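Local coordinates for solute-binding protein Csal_2479 (Chromohalobacter salexigens, PDB 4P1L) that binds D-glucuronate and is probably the extracytoplasmic receptor of a tripartite ATP-independent periplasmic (TRAP) transport system, at residues 31-36 and 62-67; 192-197 and 217-222; 226-231 and 291-296. One frame throughout, in Å; residues are numbered along the deposited sequence.

Interaction 1 (31-36 and 62-67); sequences IHPPSY and YHNAVL. With BDP (beta-D-glucopyranuronic acid), chain C.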
loop_
_atom_site.group_PDB
_atom_site.type_symbol
_atom_site.label_atom_id
_atom_site.label_comp_id
_atom_site.label_asym_id
_atom_site.label_seq_id
_atom_site.Cartn_x
_atom_site.Cartn_y
_atom_site.Cartn_z
ATOM N N ILE A 31 1.672 -8.003 6.829
ATOM C CA ILE A 31 1.810 -7.113 7.970
ATOM C C ILE A 31 0.517 -7.050 8.818
ATOM O O ILE A 31 0.565 -6.729 10.023
ATOM C CB ILE A 31 2.231 -5.672 7.515
ATOM C CG1 ILE A 31 2.632 -4.802 8.707
ATOM C CG2 ILE A 31 1.115 -4.951 6.726
ATOM C CD1 ILE A 31 3.490 -3.580 8.328
ATOM N N HIS A 32 -0.628 -7.334 8.183
ATOM C CA HIS A 32 -1.949 -7.122 8.807
ATOM C C HIS A 32 -2.391 -8.360 9.602
ATOM O O HIS A 32 -1.792 -9.433 9.488
ATOM C CB HIS A 32 -3.006 -6.812 7.741
ATOM C CG HIS A 32 -2.728 -5.558 6.957
ATOM N ND1 HIS A 32 -2.957 -4.301 7.470
ATOM C CD2 HIS A 32 -2.239 -5.371 5.704
ATOM C CE1 HIS A 32 -2.609 -3.387 6.573
ATOM N NE2 HIS A 32 -2.173 -4.014 5.494
ATOM N N PRO A 33 -3.442 -8.203 10.420
ATOM C CA PRO A 33 -4.005 -9.388 11.092
ATOM C C PRO A 33 -4.604 -10.378 10.083
ATOM O O PRO A 33 -4.951 -9.971 8.961
ATOM C CB PRO A 33 -5.104 -8.801 11.977
ATOM C CG PRO A 33 -4.763 -7.338 12.125
ATOM C CD PRO A 33 -4.090 -6.946 10.849
ATOM N N PRO A 34 -4.753 -11.655 10.475
ATOM C CA PRO A 34 -5.339 -12.662 9.598
ATOM C C PRO A 34 -6.725 -12.252 9.084
ATOM O O PRO A 34 -7.035 -12.613 7.972
ATOM C CB PRO A 34 -5.453 -13.919 10.491
ATOM C CG PRO A 34 -4.561 -13.670 11.668
ATOM C CD PRO A 34 -4.353 -12.191 11.790
ATOM N N SER A 35 -7.527 -11.533 9.876
ATOM C CA SER A 35 -8.898 -11.223 9.479
ATOM C C SER A 35 -9.032 -9.967 8.599
ATOM O O SER A 35 -10.122 -9.634 8.120
ATOM C CB SER A 35 -9.772 -11.069 10.723
ATOM O OG SER A 35 -9.375 -9.901 11.426
ATOM N N TYR A 36 -7.933 -9.263 8.392
ATOM C CA TYR A 36 -7.926 -8.125 7.488
ATOM C C TYR A 36 -8.205 -8.637 6.065
ATOM O O TYR A 36 -7.874 -9.761 5.759
ATOM C CB TYR A 36 -6.544 -7.509 7.570
ATOM C CG TYR A 36 -6.401 -6.118 7.008
ATOM C CD1 TYR A 36 -6.822 -5.026 7.737
ATOM C CD2 TYR A 36 -5.775 -5.906 5.789
ATOM C CE1 TYR A 36 -6.656 -3.731 7.251
ATOM C CE2 TYR A 36 -5.583 -4.600 5.273
ATOM C CZ TYR A 36 -6.028 -3.525 6.033
ATOM O OH TYR A 36 -5.882 -2.232 5.594
ATOM N N TYR A 62 2.343 -16.058 7.491
ATOM C CA TYR A 62 2.637 -15.468 8.787
ATOM C C TYR A 62 2.104 -14.035 8.797
ATOM O O TYR A 62 2.662 -13.152 8.166
ATOM C CB TYR A 62 4.133 -15.493 9.068
ATOM C CG TYR A 62 4.647 -16.896 9.376
ATOM C CD1 TYR A 62 4.887 -17.818 8.366
ATOM C CD2 TYR A 62 4.875 -17.291 10.694
ATOM C CE1 TYR A 62 5.368 -19.117 8.681
ATOM C CE2 TYR A 62 5.344 -18.550 11.002
ATOM C CZ TYR A 62 5.593 -19.460 10.002
ATOM O OH TYR A 62 6.048 -20.720 10.345
ATOM N N HIS A 63 1.026 -13.820 9.531
ATOM C CA HIS A 63 0.421 -12.513 9.645
ATOM C C HIS A 63 1.063 -11.676 10.755
ATOM O O HIS A 63 1.974 -12.143 11.450
ATOM C CB HIS A 63 -1.068 -12.675 9.942
ATOM C CG HIS A 63 -1.779 -13.542 8.972
ATOM N ND1 HIS A 63 -2.358 -13.032 7.833
ATOM C CD2 HIS A 63 -2.019 -14.870 8.956
ATOM C CE1 HIS A 63 -2.910 -14.011 7.142
ATOM N NE2 HIS A 63 -2.738 -15.135 7.817
ATOM N N ASN A 64 0.577 -10.442 10.893
ATOM C CA ASN A 64 1.011 -9.535 11.951
ATOM C C ASN A 64 2.502 -9.178 11.916
ATOM O O ASN A 64 3.069 -8.782 12.939
ATOM C CB ASN A 64 0.691 -10.137 13.330
ATOM C CG ASN A 64 -0.799 -10.306 13.581
ATOM O OD1 ASN A 64 -1.271 -11.403 13.952
ATOM N ND2 ASN A 64 -1.549 -9.231 13.395
ATOM N N ALA A 65 3.128 -9.286 10.749
ATOM C CA ALA A 65 4.547 -9.001 10.623
ATOM C C ALA A 65 5.391 -9.816 11.609
ATOM O O ALA A 65 6.492 -9.410 11.960
ATOM C CB ALA A 65 4.807 -7.495 10.812
ATOM N N VAL A 66 4.868 -10.958 12.046
ATOM C CA VAL A 66 5.606 -11.891 12.898
ATOM C C VAL A 66 7.035 -12.138 12.390
ATOM O O VAL A 66 7.967 -12.293 13.175
ATOM C CB VAL A 66 4.864 -13.235 12.964
ATOM C CG1 VAL A 66 5.759 -14.324 13.533
ATOM C CG2 VAL A 66 3.600 -13.092 13.811
ATOM N N LEU A 67 7.206 -12.190 11.070
ATOM C CA LEU A 67 8.525 -12.459 10.489
ATOM C C LEU A 67 9.328 -11.201 10.109
ATOM O O LEU A 67 10.359 -11.316 9.439
ATOM C CB LEU A 67 8.405 -13.406 9.289
ATOM C CG LEU A 67 7.793 -14.769 9.609
ATOM C CD1 LEU A 67 7.644 -15.629 8.338
ATOM C CD2 LEU A 67 8.619 -15.520 10.669
HETATM C C1 BDP C . -1.310 0.008 4.942
HETATM C C2 BDP C . -0.593 -1.005 4.062
HETATM C C3 BDP C . 0.450 -1.690 4.859
HETATM C C4 BDP C . 1.396 -0.644 5.360
HETATM C C5 BDP C . 0.646 0.416 6.210
HETATM C C6 BDP C . 1.560 1.533 6.710
HETATM O O2 BDP C . -1.576 -1.936 3.642
HETATM O O3 BDP C . 1.224 -2.570 3.888
HETATM O O4 BDP C . 2.436 -1.247 6.149
HETATM O O5 BDP C . -0.374 0.976 5.445
HETATM O O6A BDP C . 1.042 2.692 6.806
HETATM O O1 BDP C . -2.255 0.689 4.192
HETATM O O6B BDP C . 2.724 1.265 7.074
HETATM O O HOH W 1 -0.892 -6.028 12.174
#
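P34 rests on the imidazole of H63: its CA stands 3.6 Å from the ring centroid and 16° off the normal, a CH-pi contact, while CB and CG of the proline lie near the CG and CD2 atoms of the histidine. The ring is brought beneath the P33-Y36 turn by its first torsion, with CG anti to the carbonyl carbon (chi1 -54°). Both its nitrogens are held, NE2 by E43 and ND1 by N30, which should fix its rotation. Alongside, N64 N donates to H32 O at 2.9 Å, the one hydrogen bond across the two segments. The N64 amide crosses P33 at about a right angle, ND2 lying 3.4 Å from P33 CA. A water donates to I31 O at 2.7 Å and is held weakly by N64 ND2. I31 works in two directions, CG1 against A65 CB (4.1 Å) and CD1 against O4 of the bound glucuronate (3.4 Å). H32 NE2 donates to the sugar's O2 at 2.8 Å, its ring sandwiched between I31 CG2 on one face and Y36 CE2 over the centre of the other. A first-shell ligand residue is thus steadied by its own loop, which in turn leans on the H63-V66 type I' turn. The two loops leave the adjacent parallel strands 26-29 and 59-62 and lead into helices 37-52 and 70-78.

Interaction 2 (192-197 and 217-222); sequences EVYQSL and HYEVAN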
loop_
_atom_site.group_PDB
_atom_site.type_symbol
_atom_site.label_atom_id
_atom_site.label_comp_id
_atom_site.label_asym_id
_atom_site.label_seq_id
_atom_site.Cartn_x
_atom_site.Cartn_y
_atom_site.Cartn_z
ATOM N N GLU A 192 4.446 0.796 15.314
ATOM C CA GLU A 192 4.785 1.739 16.366
ATOM C C GLU A 192 3.880 2.965 16.415
ATOM O O GLU A 192 3.971 3.791 17.342
ATOM C CB GLU A 192 6.226 2.182 16.185
ATOM C CG GLU A 192 7.218 1.086 16.472
ATOM C CD GLU A 192 8.633 1.482 16.151
ATOM O OE1 GLU A 192 8.885 2.697 15.971
ATOM O OE2 GLU A 192 9.490 0.570 16.088
ATOM N N VAL A 193 3.001 3.086 15.431
ATOM C CA VAL A 193 2.274 4.347 15.254
ATOM C C VAL A 193 1.277 4.578 16.378
ATOM O O VAL A 193 1.143 5.704 16.863
ATOM C CB VAL A 193 1.571 4.421 13.897
ATOM C CG1 VAL A 193 0.697 5.683 13.789
ATOM C CG2 VAL A 193 2.595 4.387 12.791
ATOM N N TYR A 194 0.606 3.505 16.805
ATOM C CA TYR A 194 -0.440 3.621 17.823
ATOM C C TYR A 194 0.084 4.244 19.102
ATOM O O TYR A 194 -0.467 5.234 19.593
ATOM C CB TYR A 194 -1.026 2.253 18.152
ATOM C CG TYR A 194 -2.060 2.313 19.255
ATOM C CD1 TYR A 194 -3.356 2.761 18.996
ATOM C CD2 TYR A 194 -1.746 1.932 20.548
ATOM C CE1 TYR A 194 -4.317 2.815 20.004
ATOM C CE2 TYR A 194 -2.698 1.986 21.561
ATOM C CZ TYR A 194 -3.975 2.425 21.283
ATOM O OH TYR A 194 -4.917 2.464 22.274
ATOM N N GLN A 195 1.145 3.653 19.649
ATOM C CA GLN A 195 1.729 4.139 20.899
ATOM C C GLN A 195 2.279 5.538 20.695
ATOM O O GLN A 195 2.235 6.355 21.609
ATOM C CB GLN A 195 2.841 3.212 21.409
ATOM C CG GLN A 195 2.362 1.860 21.955
ATOM C CD GLN A 195 1.344 1.971 23.095
ATOM O OE1 GLN A 195 1.381 2.905 23.897
ATOM N NE2 GLN A 195 0.417 1.007 23.153
ATOM N N SER A 196 2.811 5.817 19.500
ATOM C CA SER A 196 3.393 7.123 19.238
ATOM C C SER A 196 2.324 8.235 19.256
ATOM O O SER A 196 2.558 9.340 19.760
ATOM C CB SER A 196 4.171 7.095 17.924
ATOM O OG SER A 196 4.921 8.280 17.761
ATOM N N LEU A 197 1.152 7.945 18.702
ATOM C CA LEU A 197 -0.003 8.829 18.855
ATOM C C LEU A 197 -0.425 8.967 20.320
ATOM O O LEU A 197 -0.695 10.068 20.800
ATOM C CB LEU A 197 -1.189 8.294 18.050
ATOM C CG LEU A 197 -1.083 8.404 16.528
ATOM C CD1 LEU A 197 -2.155 7.547 15.897
ATOM C CD2 LEU A 197 -1.201 9.847 16.026
ATOM N N HIS A 217 -5.720 3.300 15.505
ATOM C CA HIS A 217 -5.288 4.702 15.476
ATOM C C HIS A 217 -6.447 5.628 15.725
ATOM O O HIS A 217 -6.278 6.661 16.349
ATOM C CB HIS A 217 -4.598 5.062 14.155
ATOM C CG HIS A 217 -3.351 4.278 13.899
ATOM N ND1 HIS A 217 -2.661 4.339 12.714
ATOM C CD2 HIS A 217 -2.679 3.399 14.678
ATOM C CE1 HIS A 217 -1.616 3.529 12.769
ATOM N NE2 HIS A 217 -1.596 2.968 13.964
ATOM N N TYR A 218 -7.637 5.213 15.294
ATOM C CA TYR A 218 -8.836 6.035 15.432
ATOM C C TYR A 218 -9.195 6.311 16.891
ATOM O O TYR A 218 -9.899 7.266 17.179
ATOM C CB TYR A 218 -10.008 5.343 14.749
ATOM C CG TYR A 218 -10.598 4.182 15.521
ATOM C CD1 TYR A 218 -10.048 2.920 15.446
ATOM C CD2 TYR A 218 -11.750 4.350 16.293
ATOM C CE1 TYR A 218 -10.595 1.850 16.136
ATOM C CE2 TYR A 218 -12.304 3.284 16.986
ATOM C CZ TYR A 218 -11.729 2.043 16.894
ATOM O OH TYR A 218 -12.267 0.985 17.573
ATOM N N GLU A 219 -8.711 5.482 17.804
ATOM C CA GLU A 219 -8.985 5.682 19.218
ATOM C C GLU A 219 -8.232 6.873 19.786
ATOM O O GLU A 219 -8.589 7.369 20.850
ATOM C CB GLU A 219 -8.608 4.437 20.021
ATOM C CG GLU A 219 -9.397 3.192 19.670
ATOM C CD GLU A 219 -8.775 1.948 20.270
ATOM O OE1 GLU A 219 -7.931 2.095 21.180
ATOM O OE2 GLU A 219 -9.109 0.833 19.819
ATOM N N VAL A 220 -7.165 7.308 19.113
ATOM C CA VAL A 220 -6.354 8.399 19.643
ATOM C C VAL A 220 -6.410 9.626 18.732
ATOM O O VAL A 220 -6.477 10.765 19.197
ATOM C CB VAL A 220 -4.898 7.959 19.871
ATOM C CG1 VAL A 220 -4.038 9.156 20.305
ATOM C CG2 VAL A 220 -4.844 6.842 20.908
ATOM N N ALA A 221 -6.468 9.388 17.433
ATOM C CA ALA A 221 -6.549 10.486 16.466
ATOM C C ALA A 221 -7.961 10.495 15.877
ATOM O O ALA A 221 -8.252 9.766 14.928
ATOM C CB ALA A 221 -5.503 10.318 15.406
ATOM N N ASN A 222 -8.805 11.350 16.473
ATOM C CA ASN A 222 -10.254 11.390 16.264
ATOM C C ASN A 222 -10.718 12.137 15.007
ATOM O O ASN A 222 -11.894 12.060 14.660
ATOM C CB ASN A 222 -10.924 12.036 17.499
ATOM C CG ASN A 222 -12.386 11.585 17.701
ATOM O OD1 ASN A 222 -12.674 10.391 17.781
ATOM N ND2 ASN A 222 -13.299 12.540 17.793
HETATM O O HOH W 2 0.263 1.156 14.989
#
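L197 and V220 form the apolar centre, where L197 CB meets V220 CG1 at 3.7 Å and the same methyl also comes 3.5 Å from L197 O. A221 CB adds a looser contact to L197 CD2, while the leucine's other methyl, L197 CD1, packs 3.9 Å from H217 CB. Outward from this patch, V193 covers one face of the H217 imidazole. Its CG1, anti to the backbone N (chi1 174°), sits 3.7 Å from the ring centroid and 27° off the normal, a CH-pi contact displaced toward the rim. V193 also lies against R167 of the glucuronate site, consistent with a second-shell position. Polar partners at the edge of the imidazole should limit its rotation. ND1 is hydrogen-bonded to Y149 OH, while NE2 meets at 2.8 Å a water lying in the ring plane. That water also accepts from Y194 N at 3.0 Å, tying the backbone of helix 193-198 to the histidine. Replacing H217 by an alanine would probably leave Y149 OH without this mate and the water held by Y194 N but not by an imidazole, and open a gap beside V193 CG1. Farther out, the Y194 ring brings CE1 to 4.2 Å from V220 CG2. The polar edge is Y194 OH donating to E219 OE1 at 3.2 Å, nearly along the carboxylate C-O axis, with the ring and carboxylate planes 84° apart. The chemistry is therefore graded, from aliphatic packing through a histidine that is apolar on one face and polar at its edge to a single rather long bond at the surface.

Interaction 3 (226-231 and 291-296); sequences LTEHLI and DDKSAF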
loop_
_atom_site.group_PDB
_atom_site.type_symbol
_atom_site.label_atom_id
_atom_site.label_comp_id
_atom_site.label_asym_id
_atom_site.label_seq_id
_atom_site.Cartn_x
_atom_site.Cartn_y
_atom_site.Cartn_z
ATOM N N LEU A 226 -10.460 13.766 4.531
ATOM C CA LEU A 226 -10.380 12.972 3.309
ATOM C C LEU A 226 -9.539 13.612 2.202
ATOM O O LEU A 226 -10.012 13.916 1.082
ATOM C CB LEU A 226 -11.803 12.641 2.828
ATOM C CG LEU A 226 -12.520 11.609 3.702
ATOM C CD1 LEU A 226 -14.035 11.629 3.523
ATOM C CD2 LEU A 226 -11.994 10.222 3.379
ATOM N N THR A 227 -8.261 13.783 2.502
ATOM C CA THR A 227 -7.298 14.196 1.493
ATOM C C THR A 227 -7.135 13.200 0.322
ATOM O O THR A 227 -6.866 13.637 -0.788
ATOM C CB THR A 227 -5.942 14.460 2.139
ATOM O OG1 THR A 227 -5.599 13.354 2.993
ATOM C CG2 THR A 227 -5.969 15.779 2.932
ATOM N N GLU A 228 -7.235 11.879 0.580
ATOM C CA GLU A 228 -7.193 10.845 -0.447
ATOM C C GLU A 228 -5.986 11.068 -1.369
ATOM O O GLU A 228 -6.082 11.008 -2.601
ATOM C CB GLU A 228 -8.540 10.778 -1.196
ATOM C CG GLU A 228 -9.674 10.474 -0.233
ATOM C CD GLU A 228 -11.051 10.412 -0.849
ATOM O OE1 GLU A 228 -11.870 9.580 -0.407
ATOM O OE2 GLU A 228 -11.335 11.209 -1.738
ATOM N N HIS A 229 -4.844 11.297 -0.718
ATOM C CA HIS A 229 -3.627 11.791 -1.358
ATOM C C HIS A 229 -2.731 10.732 -2.009
ATOM O O HIS A 229 -1.891 11.087 -2.839
ATOM C CB HIS A 229 -2.820 12.606 -0.340
ATOM C CG HIS A 229 -2.577 11.901 0.957
ATOM N ND1 HIS A 229 -3.190 12.266 2.136
ATOM C CD2 HIS A 229 -1.780 10.848 1.257
ATOM C CE1 HIS A 229 -2.798 11.454 3.100
ATOM N NE2 HIS A 229 -1.934 10.590 2.592
ATOM N N LEU A 230 -2.933 9.457 -1.648
ATOM C CA LEU A 230 -2.177 8.319 -2.188
ATOM C C LEU A 230 -3.130 7.169 -2.426
ATOM O O LEU A 230 -4.002 6.892 -1.609
ATOM C CB LEU A 230 -1.068 7.855 -1.237
ATOM C CG LEU A 230 0.138 8.761 -1.090
ATOM C CD1 LEU A 230 0.882 8.419 0.186
ATOM C CD2 LEU A 230 1.038 8.697 -2.325
ATOM N N ILE A 231 -2.967 6.526 -3.576
ATOM C CA ILE A 231 -3.697 5.338 -3.919
ATOM C C ILE A 231 -2.605 4.342 -4.336
ATOM O O ILE A 231 -2.075 4.382 -5.460
ATOM C CB ILE A 231 -4.701 5.617 -5.043
ATOM C CG1 ILE A 231 -5.846 6.475 -4.491
ATOM C CG2 ILE A 231 -5.220 4.334 -5.604
ATOM C CD1 ILE A 231 -6.685 7.148 -5.568
ATOM N N ASP A 291 -11.942 20.847 1.822
ATOM C CA ASP A 291 -12.531 21.889 0.998
ATOM C C ASP A 291 -12.371 21.595 -0.473
ATOM O O ASP A 291 -13.329 21.687 -1.214
ATOM C CB ASP A 291 -11.863 23.240 1.282
ATOM C CG ASP A 291 -12.420 23.914 2.512
ATOM O OD1 ASP A 291 -13.161 23.244 3.276
ATOM O OD2 ASP A 291 -12.126 25.110 2.702
ATOM N N ASP A 292 -11.153 21.268 -0.890
ATOM C CA ASP A 292 -10.812 21.198 -2.316
ATOM C C ASP A 292 -9.525 20.382 -2.519
ATOM O O ASP A 292 -8.418 20.889 -2.318
ATOM C CB ASP A 292 -10.660 22.604 -2.852
ATOM C CG ASP A 292 -10.220 22.644 -4.309
ATOM O OD1 ASP A 292 -10.279 21.598 -5.010
ATOM O OD2 ASP A 292 -9.815 23.744 -4.728
ATOM N N LYS A 293 -9.693 19.117 -2.904
ATOM C CA LYS A 293 -8.574 18.206 -3.077
ATOM C C LYS A 293 -7.599 18.747 -4.117
ATOM O O LYS A 293 -6.379 18.544 -4.020
ATOM C CB LYS A 293 -9.078 16.799 -3.448
ATOM C CG LYS A 293 -9.574 15.982 -2.252
ATOM C CD LYS A 293 -10.333 14.703 -2.684
ATOM C CE LYS A 293 -9.455 13.762 -3.511
ATOM N NZ LYS A 293 -10.187 12.477 -3.898
ATOM N N SER A 294 -8.113 19.491 -5.086
ATOM C CA SER A 294 -7.242 20.052 -6.112
ATOM C C SER A 294 -6.228 21.064 -5.526
ATOM O O SER A 294 -5.133 21.271 -6.085
ATOM C CB SER A 294 -8.068 20.652 -7.245
ATOM O OG SER A 294 -8.428 21.972 -6.932
ATOM N N ALA A 295 -6.559 21.677 -4.388
ATOM C CA ALA A 295 -5.628 22.613 -3.745
ATOM C C ALA A 295 -4.430 21.870 -3.150
ATOM O O ALA A 295 -3.302 22.381 -3.124
ATOM C CB ALA A 295 -6.326 23.466 -2.666
ATOM N N PHE A 296 -4.670 20.652 -2.672
ATOM C CA PHE A 296 -3.601 19.827 -2.152
ATOM C C PHE A 296 -2.757 19.331 -3.298
ATOM O O PHE A 296 -1.539 19.379 -3.245
ATOM C CB PHE A 296 -4.166 18.624 -1.402
ATOM C CG PHE A 296 -4.650 18.953 -0.024
ATOM C CD1 PHE A 296 -5.941 19.434 0.170
ATOM C CD2 PHE A 296 -3.835 18.770 1.068
ATOM C CE1 PHE A 296 -6.399 19.734 1.431
ATOM C CE2 PHE A 296 -4.298 19.062 2.322
ATOM C CZ PHE A 296 -5.578 19.566 2.497
HETATM O O HOH W 3 -8.108 10.805 -4.440
#
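K293 NZ is gripped from two directions, by E228 OE2 in a salt bridge of 2.8 Å and by a water that accepts from it at 2.7 Å. The same water donates to E228 O, so one glutamate is engaged through both its carboxylate and its backbone. The ammonium approaches the carboxylate oxygen on its anti side, 21° out of plane. It reaches there because the lysine chain, otherwise extended, bends at its third torsion (chi3 60°), after its CG and CD have passed over the carbonyl oxygens of T227 and L226. The carboxylate chain itself is extended beyond CG and crosses the lysine at a slant. The apolar half of the contact lies one helical turn on, at F296. T227 CG2 stands over one face of the F296 ring, 4.0 Å from its centroid and 20° off the normal, in a CH-pi contact displaced toward the CE2-CZ rim. The hydroxyl branch is held separately: T227 OG1 shares a 2.8 Å hydrogen bond with H229 ND1, the histidine's NE2 being bonded to E206, and is also bonded to L148 N, which should fix the methyl over the phenyl ring. At the start of the helix, D292 OD1 accepts from S294 OG at 2.7 Å and more weakly from S294 N. The whole is a helix N-terminus, with D292 as N-cap, packed against strand 223-230. That strand runs between 146-150 and 286-288 in the four-stranded sheet, just before the chain passes to strand 234-239 of the other sheet, as in the two-lobed solute-binding proteins.

The three contacts follow one another along the chain, each closing before the next opens. Interaction 1 joins loops from the five-stranded sheet, whereas interactions 2 and 3 belong to the lobe built on the four-stranded sheet. Their centres lie about 19 Å (1 and 2), about 22 Å (2 and 3) and about 29 Å (1 and 3) apart, interactions 1 and 3 on opposite sides of the chain's centre. Interactions 2 and 3 adjoin in sequence, since 217-222 runs into strand 223-230. Interaction 1 touches the sugar directly, interaction 2 stands behind it, and interaction 3 lies farther off, linked to it through the strand carrying R146, consistent with a ligand held in the cleft between two lobes.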